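Putative carboxynorspermidine decarboxylase protein (Sinorhizobium meliloti, PDB 3MT1) probably catalyses the pyridoxal 5'-phosphate-dependent decarboxylation of carboxynorspermidine and carboxyspermidine, yielding norspermidine and spermidine. Local coordinates at residues B[34-37]-B[38-42]; B[45-48]-B[49-53]. All coordinates share one frame; numbering follows the deposited sequence.

Contact 1: B[34-37]-B[38-42]; sequences LALK and CFATW
Leu34 reaches Phe39 with one branch of its side chain, and following that branch outward shows how a barrel strand packs against the loop it feeds. CB of Leu34 stands back, 5.4 Å from Phe39 O. CG lies closer, 4.0 Å from the same carbonyl oxygen, because chi1 of 174° turns it from the backbone N toward the loop. The tip CD2 comes to 3.8 Å from Phe39 O and also meets Phe39 CD1 at the ring edge, near the ring plane. Leu36 approaches Phe39 O as well, with CD2 at 3.6 Å, and its CA adds a CA-H...O contact. The chain reverses between these side chains: Cys38 N donates to Ala35 O over 3.1 Å, closing a beta turn with Leu36 and Lys37 at its corners. Lys37 is extended beyond CG; its position after the first barrel strand, where the lysine that binds the cofactor sits in relatives of the family, is consistent with that role here. Beside it, strand 54-57 pairs through Thr56 with Leu34 and Leu36, helix 60-70 touches Leu36, Lys37 and Ala40, and Asn333 of the second subunit packs on Lys37.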
# COMPACT_ATOMS: atom_id res chain seq x y z
N LEU B 34 19.55 3.80 11.84
CA LEU B 34 18.25 4.16 11.26
C LEU B 34 17.53 2.87 10.86
O LEU B 34 18.10 2.06 10.14
CB LEU B 34 18.47 5.04 10.01
CG LEU B 34 17.27 5.44 9.14
CD1 LEU B 34 16.19 6.18 9.98
CD2 LEU B 34 17.69 6.28 7.94
N ALA B 35 16.30 2.67 11.30
CA ALA B 35 15.51 1.50 10.80
C ALA B 35 14.92 1.78 9.43
O ALA B 35 14.00 2.60 9.32
CB ALA B 35 14.43 1.09 11.79
N LEU B 36 15.47 1.15 8.39
CA LEU B 36 15.06 1.43 7.02
C LEU B 36 13.59 1.05 6.71
O LEU B 36 13.00 1.61 5.81
CB LEU B 36 16.03 0.84 6.02
CG LEU B 36 17.47 1.40 6.04
CD1 LEU B 36 18.29 0.89 4.85
CD2 LEU B 36 17.46 2.92 6.00
N LYS B 37 12.97 0.17 7.50
CA LYS B 37 11.55 -0.14 7.30
C LYS B 37 10.64 1.08 7.52
O LYS B 37 9.57 1.18 6.91
CB LYS B 37 11.09 -1.37 8.10
CG LYS B 37 11.02 -1.17 9.58
CD LYS B 37 10.66 -2.46 10.35
CE LYS B 37 10.86 -2.21 11.87
NZ LYS B 37 10.78 -3.47 12.70
N CYS B 38 11.08 2.01 8.35
CA CYS B 38 10.29 3.18 8.66
C CYS B 38 10.54 4.29 7.63
O CYS B 38 9.59 4.98 7.19
CB CYS B 38 10.63 3.65 10.06
SG CYS B 38 10.16 5.35 10.39
N PHE B 39 11.82 4.46 7.25
CA PHE B 39 12.26 5.63 6.47
C PHE B 39 13.52 5.28 5.71
O PHE B 39 14.50 4.91 6.31
CB PHE B 39 12.56 6.77 7.40
CG PHE B 39 12.95 8.04 6.70
CD1 PHE B 39 14.32 8.35 6.49
CD2 PHE B 39 11.97 8.96 6.31
CE1 PHE B 39 14.70 9.56 5.87
CE2 PHE B 39 12.33 10.16 5.67
CZ PHE B 39 13.70 10.48 5.45
N ALA B 40 13.46 5.39 4.39
CA ALA B 40 14.53 4.99 3.50
C ALA B 40 14.66 6.00 2.35
O ALA B 40 15.05 5.67 1.22
CB ALA B 40 14.26 3.59 3.00
N THR B 41 14.40 7.26 2.67
CA THR B 41 14.48 8.32 1.69
C THR B 41 15.94 8.76 1.61
O THR B 41 16.36 9.74 2.27
CB THR B 41 13.59 9.45 2.10
OG1 THR B 41 12.25 8.97 2.08
CG2 THR B 41 13.68 10.61 1.13
N TRP B 42 16.68 8.03 0.79
CA TRP B 42 18.13 8.07 0.83
C TRP B 42 18.78 9.43 0.49
O TRP B 42 19.87 9.70 0.96
CB TRP B 42 18.76 6.94 0.02
CG TRP B 42 18.30 6.78 -1.40
CD1 TRP B 42 17.25 6.02 -1.85
CD2 TRP B 42 18.89 7.36 -2.54
NE1 TRP B 42 17.14 6.12 -3.19
CE2 TRP B 42 18.15 6.92 -3.65
CE3 TRP B 42 19.99 8.20 -2.74
CZ2 TRP B 42 18.45 7.32 -4.97
CZ3 TRP B 42 20.31 8.58 -4.05
CH2 TRP B 42 19.54 8.15 -5.14

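Contact 2: B[45-48]-B[49-53]; sequences FDLM and RDYMD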
# COMPACT_ATOMS: atom_id res chain seq x y z
N PHE B 45 20.28 10.87 3.47
CA PHE B 45 21.26 10.13 4.25
C PHE B 45 22.57 10.90 4.53
O PHE B 45 23.16 10.76 5.59
CB PHE B 45 21.59 8.80 3.59
CG PHE B 45 20.49 7.79 3.66
CD1 PHE B 45 19.35 8.02 4.41
CD2 PHE B 45 20.60 6.58 3.00
CE1 PHE B 45 18.35 7.09 4.46
CE2 PHE B 45 19.58 5.63 3.08
CZ PHE B 45 18.48 5.89 3.80
N ASP B 46 23.00 11.70 3.57
CA ASP B 46 24.20 12.52 3.74
C ASP B 46 24.05 13.42 4.93
O ASP B 46 25.00 13.60 5.68
CB ASP B 46 24.54 13.31 2.46
CG ASP B 46 25.23 12.43 1.40
OD1 ASP B 46 25.89 11.44 1.82
OD2 ASP B 46 25.13 12.70 0.17
N LEU B 47 22.85 13.96 5.12
CA LEU B 47 22.61 14.75 6.31
C LEU B 47 22.59 13.91 7.60
O LEU B 47 23.20 14.31 8.57
CB LEU B 47 21.39 15.67 6.16
CG LEU B 47 20.78 16.24 7.45
CD1 LEU B 47 21.61 17.42 8.03
CD2 LEU B 47 19.35 16.67 7.19
N MSE B 48 21.98 12.73 7.59
CA MSE B 48 21.87 11.92 8.81
C MSE B 48 23.15 11.17 9.21
O MSE B 48 23.37 10.90 10.39
CB MSE B 48 20.71 10.91 8.67
CG MSE B 48 19.41 11.56 8.39
SE MSE B 48 18.01 10.36 7.83
CE MSE B 48 17.52 9.69 9.55
N ARG B 49 23.97 10.81 8.22
CA ARG B 49 25.18 10.01 8.40
C ARG B 49 26.05 10.46 9.60
O ARG B 49 26.43 9.64 10.44
CB ARG B 49 26.02 10.04 7.10
CG ARG B 49 26.73 8.75 6.80
CD ARG B 49 27.65 8.78 5.58
NE ARG B 49 29.00 8.35 5.97
CZ ARG B 49 29.78 7.48 5.32
NH1 ARG B 49 29.34 6.86 4.20
NH2 ARG B 49 31.01 7.18 5.78
N ASP B 50 26.36 11.75 9.67
CA ASP B 50 27.32 12.20 10.67
C ASP B 50 26.80 12.19 12.10
O ASP B 50 27.55 12.45 13.02
CB ASP B 50 27.87 13.58 10.31
CG ASP B 50 28.61 13.59 8.98
OD1 ASP B 50 29.38 12.63 8.70
OD2 ASP B 50 28.41 14.55 8.21
N TYR B 51 25.52 11.86 12.27
CA TYR B 51 24.90 11.86 13.59
C TYR B 51 24.53 10.47 14.05
O TYR B 51 24.14 10.28 15.21
CB TYR B 51 23.66 12.76 13.64
CG TYR B 51 23.84 14.23 13.27
CD1 TYR B 51 24.07 15.20 14.26
CD2 TYR B 51 23.75 14.66 11.93
CE1 TYR B 51 24.18 16.56 13.93
CE2 TYR B 51 23.89 16.01 11.59
CZ TYR B 51 24.09 16.96 12.59
OH TYR B 51 24.23 18.31 12.26
N MSE B 52 24.63 9.51 13.14
CA MSE B 52 24.25 8.14 13.44
C MSE B 52 25.34 7.14 13.12
O MSE B 52 26.43 7.51 12.65
CB MSE B 52 22.96 7.79 12.72
CG MSE B 52 21.82 8.73 13.10
SE MSE B 52 20.13 8.19 12.28
CE MSE B 52 19.56 6.96 13.59
N ASP B 53 25.08 5.87 13.39
CA ASP B 53 26.14 4.84 13.31
C ASP B 53 25.91 3.80 12.20
O ASP B 53 26.74 2.89 12.05
CB ASP B 53 26.32 4.14 14.67
CG ASP B 53 26.81 5.08 15.75
OD1 ASP B 53 28.04 5.35 15.79
OD2 ASP B 53 25.98 5.56 16.57
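Met48 and Met52, both selenomethionine in the crystal, lie side by side and point the same way, so that segment 45-48 of the helix and the residues after it present one apolar surface. Methyl CE of Met48 rests 4.1 Å from SE of Met52. Both chains set out beside their own backbone N (chi1 -58° in each) and bend at chi3, a shared course that keeps the two thioether ends alongside each other. CB and CG of Met52 also pass near Met48 O, with CG at 3.8 Å. Met48 O receives Tyr51 N at 3.0 Å and accepts a second, weak bond from Met52 N at 3.3 Å. Two amides thus converge on one oxygen. The type I beta turn from Arg49 to Met52 is closed by Met52 N on Arg49 O. Tyr51 is oriented quite differently: its ring meets the helix by an edge, with Leu47 O in the ring plane, 3.4 Å from CD2 and 3.5 Å from CE2. Leu47 CD1 lies 4.5 Å from Tyr51 CE2, a loose apolar contact. One turn earlier, Arg49 N donates to Phe45 O in an ordinary helical bond of 2.8 Å. Asp46 and Arg49 are both exposed. The whole forms the passage from helix 45-49 toward strand 54-57, the second strand of the alpha/beta barrel. Helix 11-28 packs on Leu47, Met48 and Tyr51, while helix 233-236 covers Met48 and Met52. Lys72 holds the loop by bonding to the backbone oxygens of Arg49 and Met52, and Asp53, in a salt bridge with Arg25, leads into the strand.

Contacts 1 and 2 follow each other along the chain and run from the end of strand 31-35 through helix 45-49 to the start of strand 54-57, their centres 12 Å apart. They meet through Leu34 and Leu36: Leu34 CD2 packs 3.6 Å from Phe45 CE1 and 3.8 Å from Met48 CE, and Leu36 CD2 lies 3.8 Å from Phe45 CZ. The predicted substrate site appears to lie nearer contact 1. The side chain of Cys38 is about 4 Å from that of Glu233, a predicted substrate-binding residue, and about 4 Å from a sulfate probably from the crystallisation liquor; Met48 is about 11 Å from Glu233, between side chains. Contact 2 packs against the residues of contact 1.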